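Local coordinates for protein beta-glucosidase (Chaetomella raphigera, PDB 6JXG) that probably hydrolyses terminal, non-reducing beta-D-glucosyl residues, releasing beta-D-glucose in the breakdown of cellulose, as a secreted glycoside hydrolase of family 3, at residues A[128-133]-A[571-576]; A[501-506]-A[531-536]. All coordinates share one frame; numbering follows the deposited sequence.

Contact 1: A[128-133]-A[571-576]; sequences SPDPYL and FEFGYG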
ATOM      1  N   SER A 128      -0.740  -4.738   1.108  1.00 10.84           N
ATOM      2  CA  SER A 128      -1.228  -6.132   1.415  1.00 10.70           C
ATOM      3  C   SER A 128      -0.853  -6.675   2.777  1.00 10.90           C
ATOM      4  O   SER A 128       0.152  -6.306   3.358  1.00 10.69           O
ATOM      5  CB  SER A 128      -0.858  -7.140   0.340  1.00 10.83           C
ATOM      6  OG  SER A 128       0.337  -7.798   0.603  1.00 10.02           O
ATOM      7  N   PRO A 129      -1.644  -7.648   3.263  1.00 11.42           N
ATOM      8  CA  PRO A 129      -1.321  -8.354   4.495  1.00 12.02           C
ATOM      9  C   PRO A 129      -0.278  -9.467   4.354  1.00 12.17           C
ATOM     10  O   PRO A 129       0.004 -10.163   5.335  1.00 13.05           O
ATOM     11  CB  PRO A 129      -2.683  -8.958   4.936  1.00 11.62           C
ATOM     12  CG  PRO A 129      -3.395  -9.164   3.676  1.00 12.51           C
ATOM     13  CD  PRO A 129      -3.022  -7.953   2.820  1.00 12.05           C
ATOM     14  N   ASP A 130       0.377  -9.557   3.194  1.00 11.73           N
ATOM     15  CA  ASP A 130       1.572 -10.368   3.039  1.00 11.09           C
ATOM     16  C   ASP A 130       2.839  -9.537   3.203  1.00 10.82           C
ATOM     17  O   ASP A 130       3.087  -8.587   2.464  1.00 10.31           O
ATOM     18  CB  ASP A 130       1.644 -11.026   1.674  1.00 11.93           C
ATOM     19  CG  ASP A 130       2.838 -11.934   1.587  1.00 12.23           C
ATOM     20  OD1 ASP A 130       2.724 -13.056   2.182  1.00 13.32           O
ATOM     21  OD2 ASP A 130       3.880 -11.517   1.011  1.00 10.80           O
ATOM     22  N   PRO A 131       3.678  -9.874   4.197  1.00 10.61           N
ATOM     23  CA  PRO A 131       4.763  -8.968   4.468  1.00 10.52           C
ATOM     24  C   PRO A 131       5.809  -8.931   3.359  1.00 11.03           C
ATOM     25  O   PRO A 131       6.494  -7.891   3.211  1.00  9.89           O
ATOM     26  CB  PRO A 131       5.369  -9.540   5.773  1.00 11.74           C
ATOM     27  CG  PRO A 131       4.969 -10.974   5.823  1.00 11.21           C
ATOM     28  CD  PRO A 131       3.568 -10.928   5.191  1.00 11.05           C
ATOM     29  N   TYR A 132       6.010 -10.043   2.611  1.00 10.72           N
ATOM     30  CA  TYR A 132       7.033 -10.076   1.573  1.00 11.09           C
ATOM     31  C   TYR A 132       6.622  -9.148   0.415  1.00 11.70           C
ATOM     32  O   TYR A 132       7.439  -8.314  -0.080  1.00 11.41           O
ATOM     33  CB  TYR A 132       7.248 -11.517   1.067  1.00 11.11           C
ATOM     34  CG  TYR A 132       8.330 -11.600   0.056  1.00 10.22           C
ATOM     35  CD1 TYR A 132       9.649 -11.691   0.441  1.00 11.34           C
ATOM     36  CD2 TYR A 132       8.059 -11.513  -1.297  1.00 10.35           C
ATOM     37  CE1 TYR A 132      10.681 -11.771  -0.527  1.00 10.88           C
ATOM     38  CE2 TYR A 132       9.050 -11.522  -2.220  1.00 10.38           C
ATOM     39  CZ  TYR A 132      10.367 -11.662  -1.841  1.00 10.60           C
ATOM     40  OH  TYR A 132      11.340 -11.696  -2.887  1.00 11.05           O
ATOM     41  N   LEU A 133       5.398  -9.346  -0.083  1.00  9.79           N
ATOM     42  CA  LEU A 133       4.871  -8.484  -1.154  1.00 10.01           C
ATOM     43  C   LEU A 133       4.886  -7.039  -0.734  1.00  9.85           C
ATOM     44  O   LEU A 133       5.273  -6.111  -1.497  1.00  9.95           O
ATOM     45  CB  LEU A 133       3.450  -8.888  -1.546  1.00  9.73           C
ATOM     46  CG  LEU A 133       2.705  -8.080  -2.627  1.00  9.37           C
ATOM     47  CD1 LEU A 133       3.500  -8.119  -3.899  1.00  9.59           C
ATOM     48  CD2 LEU A 133       1.329  -8.650  -2.843  1.00 10.15           C
ATOM     49  N   PHE A 571     -11.627 -17.346  -3.322  1.00 12.52           N
ATOM     50  CA  PHE A 571     -10.490 -17.049  -4.190  1.00 12.19           C
ATOM     51  C   PHE A 571      -9.306 -16.760  -3.253  1.00 13.22           C
ATOM     52  O   PHE A 571      -9.411 -15.883  -2.374  1.00 13.02           O
ATOM     53  CB  PHE A 571     -10.797 -15.859  -5.062  1.00 12.45           C
ATOM     54  CG  PHE A 571     -12.038 -16.042  -5.917  1.00 12.12           C
ATOM     55  CD1 PHE A 571     -12.057 -17.021  -6.886  1.00 12.52           C
ATOM     56  CD2 PHE A 571     -13.129 -15.206  -5.758  1.00 11.26           C
ATOM     57  CE1 PHE A 571     -13.208 -17.201  -7.711  1.00 12.53           C
ATOM     58  CE2 PHE A 571     -14.245 -15.362  -6.577  1.00 11.79           C
ATOM     59  CZ  PHE A 571     -14.277 -16.375  -7.534  1.00 11.61           C
ATOM     60  N   GLU A 572      -8.242 -17.555  -3.404  1.00 12.18           N
ATOM     61  CA  GLU A 572      -7.093 -17.462  -2.558  1.00 12.28           C
ATOM     62  C   GLU A 572      -6.181 -16.270  -2.868  1.00 11.75           C
ATOM     63  O   GLU A 572      -6.162 -15.711  -3.995  1.00 11.18           O
ATOM     64  CB  GLU A 572      -6.303 -18.777  -2.633  1.00 13.29           C
ATOM     65  CG  GLU A 572      -5.619 -19.015  -3.972  1.00 12.89           C
ATOM     66  CD  GLU A 572      -6.441 -19.752  -5.044  1.00 14.62           C
ATOM     67  OE1 GLU A 572      -7.679 -19.860  -4.920  1.00 15.06           O
ATOM     68  OE2 GLU A 572      -5.811 -20.174  -6.026  1.00 14.13           O
ATOM     69  N   PHE A 573      -5.385 -15.910  -1.876  1.00 11.54           N
ATOM     70  CA  PHE A 573      -4.265 -14.990  -2.081  1.00 11.30           C
ATOM     71  C   PHE A 573      -3.441 -15.464  -3.276  1.00 11.41           C
ATOM     72  O   PHE A 573      -3.114 -16.628  -3.357  1.00 11.77           O
ATOM     73  CB  PHE A 573      -3.430 -14.932  -0.817  1.00 10.63           C
ATOM     74  CG  PHE A 573      -2.166 -14.082  -0.905  1.00 11.23           C
ATOM     75  CD1 PHE A 573      -2.178 -12.694  -0.608  1.00 11.98           C
ATOM     76  CD2 PHE A 573      -0.974 -14.652  -1.328  1.00 11.72           C
ATOM     77  CE1 PHE A 573      -1.027 -11.916  -0.705  1.00 13.51           C
ATOM     78  CE2 PHE A 573       0.189 -13.873  -1.387  1.00 12.21           C
ATOM     79  CZ  PHE A 573       0.166 -12.506  -1.068  1.00 12.53           C
ATOM     80  N   GLY A 574      -3.139 -14.531  -4.175  1.00 11.52           N
ATOM     81  CA  GLY A 574      -2.310 -14.799  -5.346  1.00 12.69           C
ATOM     82  C   GLY A 574      -3.039 -15.358  -6.532  1.00 11.59           C
ATOM     83  O   GLY A 574      -2.450 -15.616  -7.579  1.00 10.29           O
ATOM     84  N   TYR A 575      -4.353 -15.517  -6.385  1.00 12.35           N
ATOM     85  CA  TYR A 575      -5.191 -15.951  -7.521  1.00 12.64           C
ATOM     86  C   TYR A 575      -5.548 -14.878  -8.554  1.00 12.98           C
ATOM     87  O   TYR A 575      -5.918 -13.705  -8.259  1.00 12.22           O
ATOM     88  CB  TYR A 575      -6.481 -16.585  -6.956  1.00 13.68           C
ATOM     89  CG  TYR A 575      -7.522 -16.941  -7.973  1.00 15.78           C
ATOM     90  CD1 TYR A 575      -8.539 -16.067  -8.254  1.00 15.01           C
ATOM     91  CD2 TYR A 575      -7.549 -18.209  -8.564  1.00 17.75           C
ATOM     92  CE1 TYR A 575      -9.521 -16.403  -9.136  1.00 16.05           C
ATOM     93  CE2 TYR A 575      -8.565 -18.550  -9.440  1.00 18.34           C
ATOM     94  CZ  TYR A 575      -9.539 -17.629  -9.713  1.00 16.62           C
ATOM     95  OH  TYR A 575     -10.546 -17.881 -10.591  1.00 18.96           O
ATOM     96  N   GLY A 576      -5.532 -15.286  -9.809  1.00 12.89           N
ATOM     97  CA  GLY A 576      -6.052 -14.442 -10.868  1.00 12.36           C
ATOM     98  C   GLY A 576      -6.107 -15.249 -12.151  1.00 12.99           C
ATOM     99  O   GLY A 576      -5.208 -16.050 -12.366  1.00 12.99           O
TER

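Contact 2: A[501-506]-A[531-536]; sequences IVWAGV and YTIAKQ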
ATOM      1  N   ILE A 501     -16.586 -12.183 -13.536  1.00 13.28           N
ATOM      2  CA  ILE A 501     -16.444 -11.237 -12.457  1.00 13.38           C
ATOM      3  C   ILE A 501     -15.031 -10.614 -12.598  1.00 13.90           C
ATOM      4  O   ILE A 501     -14.020 -11.318 -12.573  1.00 12.46           O
ATOM      5  CB  ILE A 501     -16.615 -11.893 -11.084  1.00 14.11           C
ATOM      6  CG1 ILE A 501     -18.002 -12.503 -10.951  1.00 15.06           C
ATOM      7  CG2 ILE A 501     -16.464 -10.869  -9.987  1.00 14.29           C
ATOM      8  CD1 ILE A 501     -18.149 -13.215  -9.644  1.00 16.55           C
ATOM      9  N   VAL A 502     -15.011  -9.293 -12.775  1.00 13.45           N
ATOM     10  CA  VAL A 502     -13.774  -8.531 -12.887  1.00 13.19           C
ATOM     11  C   VAL A 502     -13.536  -7.737 -11.616  1.00 12.55           C
ATOM     12  O   VAL A 502     -14.305  -6.855 -11.311  1.00 14.32           O
ATOM     13  CB  VAL A 502     -13.906  -7.569 -14.052  1.00 13.27           C
ATOM     14  CG1 VAL A 502     -12.644  -6.762 -14.181  1.00 14.25           C
ATOM     15  CG2 VAL A 502     -14.334  -8.368 -15.319  1.00 14.56           C
ATOM     16  N   TRP A 503     -12.509  -8.108 -10.841  1.00 13.16           N
ATOM     17  CA  TRP A 503     -12.134  -7.407  -9.624  1.00 12.85           C
ATOM     18  C   TRP A 503     -11.198  -6.263 -10.058  1.00 13.56           C
ATOM     19  O   TRP A 503      -9.960  -6.427 -10.189  1.00 13.18           O
ATOM     20  CB  TRP A 503     -11.473  -8.400  -8.686  1.00 14.89           C
ATOM     21  CG  TRP A 503     -11.237  -7.942  -7.376  1.00 14.12           C
ATOM     22  CD1 TRP A 503     -10.045  -7.475  -6.905  1.00 13.44           C
ATOM     23  CD2 TRP A 503     -12.154  -7.951  -6.282  1.00 13.35           C
ATOM     24  NE1 TRP A 503     -10.187  -7.127  -5.593  1.00 13.86           N
ATOM     25  CE2 TRP A 503     -11.466  -7.432  -5.165  1.00 13.18           C
ATOM     26  CE3 TRP A 503     -13.478  -8.325  -6.133  1.00 13.57           C
ATOM     27  CZ2 TRP A 503     -12.067  -7.248  -3.959  1.00 12.07           C
ATOM     28  CZ3 TRP A 503     -14.093  -8.125  -4.919  1.00 13.30           C
ATOM     29  CH2 TRP A 503     -13.394  -7.602  -3.845  1.00 12.90           C
ATOM     30  N   ALA A 504     -11.786  -5.102 -10.274  1.00 12.31           N
ATOM     31  CA  ALA A 504     -11.068  -4.012 -10.958  1.00 13.90           C
ATOM     32  C   ALA A 504     -10.323  -3.103  -9.989  1.00 14.74           C
ATOM     33  O   ALA A 504      -9.503  -2.283 -10.413  1.00 15.79           O
ATOM     34  CB  ALA A 504     -12.077  -3.186 -11.732  1.00 15.70           C
ATOM     35  N   GLY A 505     -10.641  -3.224  -8.691  1.00 14.00           N
ATOM     36  CA  GLY A 505      -9.988  -2.463  -7.630  1.00 13.09           C
ATOM     37  C   GLY A 505     -10.333  -0.997  -7.599  1.00 13.38           C
ATOM     38  O   GLY A 505     -11.425  -0.618  -8.016  1.00 13.14           O
ATOM     39  N   VAL A 506      -9.371  -0.167  -7.168  1.00 13.00           N
ATOM     40  CA  VAL A 506      -9.553   1.250  -6.935  1.00 13.43           C
ATOM     41  C   VAL A 506      -8.283   1.929  -7.441  1.00 12.26           C
ATOM     42  O   VAL A 506      -7.218   1.845  -6.852  1.00 11.09           O
ATOM     43  CB  VAL A 506      -9.902   1.595  -5.472  1.00 15.42           C
ATOM     44  CG1 VAL A 506     -11.347   1.212  -5.194  1.00 17.63           C
ATOM     45  CG2 VAL A 506      -9.065   0.778  -4.499  1.00 17.49           C
ATOM     46  N   TYR A 531      -4.956 -10.255  -1.353  1.00 10.13           N
ATOM     47  CA  TYR A 531      -5.620 -10.718  -0.135  1.00 10.51           C
ATOM     48  C   TYR A 531      -6.572 -11.848  -0.469  1.00 10.35           C
ATOM     49  O   TYR A 531      -6.737 -12.204  -1.636  1.00 11.02           O
ATOM     50  CB  TYR A 531      -6.335  -9.558   0.537  1.00 10.69           C
ATOM     51  CG  TYR A 531      -7.096  -8.674  -0.443  1.00 11.20           C
ATOM     52  CD1 TYR A 531      -8.119  -9.181  -1.220  1.00 11.87           C
ATOM     53  CD2 TYR A 531      -6.783  -7.302  -0.574  1.00 11.65           C
ATOM     54  CE1 TYR A 531      -8.792  -8.391  -2.104  1.00 12.03           C
ATOM     55  CE2 TYR A 531      -7.473  -6.511  -1.467  1.00 11.83           C
ATOM     56  CZ  TYR A 531      -8.467  -7.072  -2.230  1.00 11.84           C
ATOM     57  OH  TYR A 531      -9.148  -6.247  -3.095  1.00 12.07           O
ATOM     58  N   THR A 532      -7.087 -12.493   0.554  1.00 10.53           N
ATOM     59  CA  THR A 532      -7.978 -13.624   0.359  1.00 11.05           C
ATOM     60  C   THR A 532      -9.400 -13.199   0.329  1.00 12.06           C
ATOM     61  O   THR A 532      -9.779 -12.330   1.146  1.00 14.71           O
ATOM     62  CB  THR A 532      -7.794 -14.653   1.501  1.00 10.52           C
ATOM     63  OG1 THR A 532      -6.472 -15.117   1.543  1.00 10.46           O
ATOM     64  CG2 THR A 532      -8.716 -15.878   1.374  1.00 10.53           C
ATOM     65  N   ILE A 533     -10.198 -13.793  -0.600  1.00 11.86           N
ATOM     66  CA  ILE A 533     -11.639 -13.628  -0.653  1.00 11.37           C
ATOM     67  C   ILE A 533     -12.261 -14.932  -0.109  1.00 11.25           C
ATOM     68  O   ILE A 533     -12.216 -16.008  -0.739  1.00 11.11           O
ATOM     69  CB  ILE A 533     -12.153 -13.294  -2.065  1.00 12.14           C
ATOM     70  CG1 ILE A 533     -11.577 -11.952  -2.513  1.00 12.47           C
ATOM     71  CG2 ILE A 533     -13.696 -13.307  -2.156  1.00 12.07           C
ATOM     72  CD1 ILE A 533     -12.082 -11.469  -3.831  1.00 13.79           C
ATOM     73  N   ALA A 534     -12.768 -14.821   1.123  1.00 12.53           N
ATOM     74  CA  ALA A 534     -13.358 -15.954   1.853  1.00 12.87           C
ATOM     75  C   ALA A 534     -14.804 -16.206   1.408  1.00 14.78           C
ATOM     76  O   ALA A 534     -15.463 -15.365   0.734  1.00 13.26           O
ATOM     77  CB  ALA A 534     -13.347 -15.646   3.287  1.00 13.49           C
ATOM     78  N   LYS A 535     -15.306 -17.356   1.813  1.00 16.06           N
ATOM     79  CA  LYS A 535     -16.698 -17.712   1.583  1.00 16.31           C
ATOM     80  C   LYS A 535     -17.649 -17.131   2.645  1.00 18.09           C
ATOM     81  O   LYS A 535     -18.842 -16.932   2.353  1.00 15.95           O
ATOM     82  CB  LYS A 535     -16.878 -19.230   1.552  1.00 18.27           C
ATOM     83  CG  LYS A 535     -16.051 -19.923   0.495  1.00 19.85           C
ATOM     84  CD  LYS A 535     -16.543 -21.329   0.330  1.00 23.64           C
ATOM     85  CE  LYS A 535     -15.521 -22.165  -0.366  1.00 25.42           C
ATOM     86  NZ  LYS A 535     -16.093 -23.565  -0.301  1.00 31.87           N
ATOM     87  N   GLN A 536     -17.123 -16.833   3.810  1.00 17.26           N
ATOM     88  CA  GLN A 536     -17.796 -16.080   4.838  1.00 17.69           C
ATOM     89  C   GLN A 536     -16.812 -15.247   5.662  1.00 15.16           C
ATOM     90  O   GLN A 536     -15.655 -15.629   5.889  1.00 13.37           O
ATOM     91  CB  GLN A 536     -18.555 -17.027   5.777  1.00 17.96           C
ATOM     92  CG  GLN A 536     -17.708 -17.911   6.653  1.00 18.95           C
ATOM     93  CD  GLN A 536     -18.448 -19.147   7.234  1.00 20.68           C
ATOM     94  OE1 GLN A 536     -17.831 -20.103   7.635  1.00 25.36           O
ATOM     95  NE2 GLN A 536     -19.706 -19.103   7.287  1.00 19.04           N
TER

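Contact 1: A[128-133]-A[571-576]
An acidic residue, Asp130, lays its methylene against the far end of a phenylalanine: Asp130 CB comes within 3.4 Å of Phe573 CZ. The two side chains cross at about a right angle, and the carboxylate and ring planes stand 37° apart. Phe573 reaches this point because its CG lies anti to the backbone N (chi1 176°), which carries the ring out from the turn toward the start of helix 131-147. Leu133 adds a looser apolar touch, its CD2 4.4 Å from Phe573 CZ.

Both carboxylate oxygens are engaged. Asp130 OD2, through its anti lone pair, accepts an almost straight bond from Leu133 N (2.9 Å, 176°), while OD1 is hydrogen-bonded to the Tyr559 hydroxyl and salt-bridged to Arg560. Aspartate suits the place because its short chain can cap the helix with one oxygen. Tyr559 also stacks on Phe573, and Trp82 meets the same ring.

Before the helix, Ser128 OG accepts from Asp130 N at 3.1 Å. The arrangement combines an ST turn leading into an aspartate N-cap with a type II beta turn, Glu572 to Tyr575, that presents an aromatic ring, where the N-terminal and C-terminal domains of family 3 meet.

Contact 2: A[501-506]-A[531-536]
Trp503, at the end of strand 498-503, meets both Tyr531 and Ile533 and makes the whole contact from this side. A first torsion near 180° (chi1 -170°) swings its indole off the strand toward segment 531-536, where it is met in two ways. At the edge, NE1 donates to Tyr531 OH at 2.8 Å; the oxygen lies nearly in the indole plane, but the bond is bent, with an angle of 139°. The five-membered ring of Trp503 and the Tyr531 ring meet rim to rim, planes 77° apart, and Trp503 CZ2 packs 3.9 Å from Tyr531 CE1. Over one face sits the methyl end of Ile533, whose CD1 lies 4.0 Å from the centroid of the six-membered ring of Trp503, almost on its normal, a CH-pi contact. Tryptophan fits here because it joins a broad apolar face to one N-H. A leucine in its place would probably leave the Tyr531 hydroxyl without this donor and Ile533 CD1 without a flat surface to rest on. Strand 498-503 runs between strands 335-339 and 477-483; Trp503 touches Leu337 from the first and Ile481 and Ser483 from the second, while Ile501 packs on helix 490-493.

How the contacts relate
Both contacts are buried and small, each carried by three residues, but they join different parts of the fold. Contact 1 bridges the N-terminal and C-terminal domains of family 3, whereas contact 2 is local to the C-terminal domain and lies nested inside the chain loop that contact 1 closes. Their centres are about 11 Å apart. Segments 531-536 and 571-576 touch directly: Ile533 N lies 2.9 Å from Phe571 O, a probable hydrogen bond, and the Phe573 ring packs near the backbone of Tyr531. Contact 1 has no hydrogen bond across its segments, only van der Waals packing of Asp130 and Leu133 on Phe573; contact 2 adds one between aromatic side chains.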